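Metal-bound toxin (Helicobacter pylori, PDB 4NRN) is a zinc-binding toxin of the RelE family, YafQ subfamily, from a toxin-antitoxin system and probably acts as an RNA endonuclease. Local coordinates at residues K54-E58 and V68-K72. Residues are numbered along the deposited sequence.
Sequences KDFRE and VYQIK. With ZN (zinc ion), chain C.
R57 lays its CB over one face of the Y69 ring, 3.8 Å from the centroid, in a CH-pi contact. The two residues face each other in the antiparallel beta hairpin of strands 56-60 and 65-72, part of the mixed sheet of this RelE-family toxin. They form a hydrogen-bonded pair with CA atoms 5.4 Å apart: R57 N donates to Y69 O at 2.8 Å, nearly straight, and Y69 N to R57 O at 3.0 Å. The short strand axes approach to 4.7 Å, directions 136° apart. The p rotamer of Y69 (chi1 67°) brings its ring beside R57 (m, t, p); R57 CB meets the ring, while the chain beyond carries the guanidinium to D46, which salt-bridges R57 NH2 and hydrogen-bonds Y69 OH. On the other face, E58 and V68 are a non-hydrogen-bonded pair, CA-CA 4.7 Å. Branched V68 suits the extended backbone and sets CG1 4.4 Å from F56 CB, while the F56 ring edge meets Q70, CE1 to OE1 3.3 Å. Just ahead of F56, D55 centres an inverse gamma turn (phi/psi -63/59), closed by F56 N to K54 O at 2.4 Å, very short; its compact carboxylate packs on Q70, OD1 to CG 3.2 Å. The long, extended (t, t) glutamate E58 carries an anionic carboxylate to the cation shared with H47 and H60, E58 OE2 2.4 Å from ZN.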
# COMPACT_ATOMS: atom_id res chain seq x y z
N LYS A 54 6.50 10.19 9.89
CA LYS A 54 5.09 9.92 10.13
C LYS A 54 4.92 8.43 9.86
O LYS A 54 5.59 7.89 8.98
CB LYS A 54 4.22 10.76 9.20
CG LYS A 54 4.85 12.09 8.74
CD LYS A 54 5.40 12.94 9.89
CE LYS A 54 4.35 13.83 10.53
NZ LYS A 54 4.94 14.72 11.59
N ASP A 55 4.06 7.76 10.62
CA ASP A 55 4.00 6.30 10.59
C ASP A 55 3.59 5.68 9.25
O ASP A 55 2.61 4.94 9.15
CB ASP A 55 3.14 5.73 11.74
CG ASP A 55 1.70 6.21 11.70
OD1 ASP A 55 1.22 6.58 10.61
OD2 ASP A 55 1.05 6.20 12.77
N PHE A 56 4.37 5.99 8.21
CA PHE A 56 4.24 5.33 6.92
C PHE A 56 4.81 3.91 7.00
O PHE A 56 5.85 3.69 7.62
CB PHE A 56 4.99 6.11 5.83
CG PHE A 56 4.24 7.30 5.31
CD1 PHE A 56 2.88 7.44 5.51
CD2 PHE A 56 4.90 8.27 4.58
CE1 PHE A 56 2.19 8.53 5.02
CE2 PHE A 56 4.22 9.37 4.08
CZ PHE A 56 2.87 9.49 4.30
N ARG A 57 4.13 2.97 6.36
CA ARG A 57 4.63 1.61 6.22
C ARG A 57 4.77 1.23 4.76
O ARG A 57 4.23 1.90 3.87
CB ARG A 57 3.75 0.59 6.96
CG ARG A 57 3.68 0.79 8.45
CD ARG A 57 2.97 -0.37 9.13
NE ARG A 57 3.77 -1.59 9.11
CZ ARG A 57 4.58 -1.96 10.09
NH1 ARG A 57 4.72 -1.21 11.18
NH2 ARG A 57 5.27 -3.09 9.99
N GLU A 58 5.48 0.13 4.53
CA GLU A 58 5.85 -0.27 3.19
C GLU A 58 5.57 -1.76 3.04
O GLU A 58 6.12 -2.58 3.78
CB GLU A 58 7.33 0.02 2.98
CG GLU A 58 7.78 0.08 1.55
CD GLU A 58 9.25 0.42 1.45
OE1 GLU A 58 9.57 1.56 1.05
OE2 GLU A 58 10.08 -0.44 1.79
N VAL A 68 2.86 1.85 -0.33
CA VAL A 68 3.14 2.70 0.83
C VAL A 68 1.82 3.15 1.42
O VAL A 68 0.98 3.73 0.73
CB VAL A 68 4.03 3.89 0.47
CG1 VAL A 68 4.27 4.76 1.70
CG2 VAL A 68 5.36 3.40 -0.10
N TYR A 69 1.61 2.84 2.69
CA TYR A 69 0.33 3.10 3.32
C TYR A 69 0.52 3.64 4.71
O TYR A 69 1.60 3.56 5.28
CB TYR A 69 -0.53 1.83 3.39
CG TYR A 69 0.03 0.77 4.31
CD1 TYR A 69 -0.33 0.72 5.65
CD2 TYR A 69 0.92 -0.19 3.82
CE1 TYR A 69 0.19 -0.26 6.48
CE2 TYR A 69 1.44 -1.17 4.65
CZ TYR A 69 1.07 -1.20 5.98
OH TYR A 69 1.59 -2.18 6.80
N GLN A 70 -0.56 4.17 5.25
CA GLN A 70 -0.52 4.78 6.56
C GLN A 70 -1.80 4.39 7.26
O GLN A 70 -2.88 4.58 6.72
CB GLN A 70 -0.43 6.30 6.43
CG GLN A 70 -0.19 7.01 7.74
CD GLN A 70 -0.37 8.51 7.64
OE1 GLN A 70 -0.65 9.04 6.57
NE2 GLN A 70 -0.21 9.19 8.76
N ILE A 71 -1.69 3.79 8.44
CA ILE A 71 -2.88 3.56 9.23
C ILE A 71 -3.10 4.74 10.15
O ILE A 71 -2.20 5.12 10.90
CB ILE A 71 -2.81 2.27 10.07
CG1 ILE A 71 -2.81 1.03 9.18
CG2 ILE A 71 -3.99 2.21 11.04
CD1 ILE A 71 -3.11 -0.26 9.94
N LYS A 72 -4.28 5.35 10.05
CA LYS A 72 -4.68 6.44 10.93
C LYS A 72 -5.74 5.93 11.90
O LYS A 72 -6.93 6.15 11.70
CB LYS A 72 -5.27 7.59 10.11
CG LYS A 72 -4.35 8.12 9.02
CD LYS A 72 -3.49 9.25 9.54
CE LYS A 72 -4.28 10.54 9.64
NZ LYS A 72 -3.56 11.56 10.45
ZN ZN C . 10.76 -2.74 1.82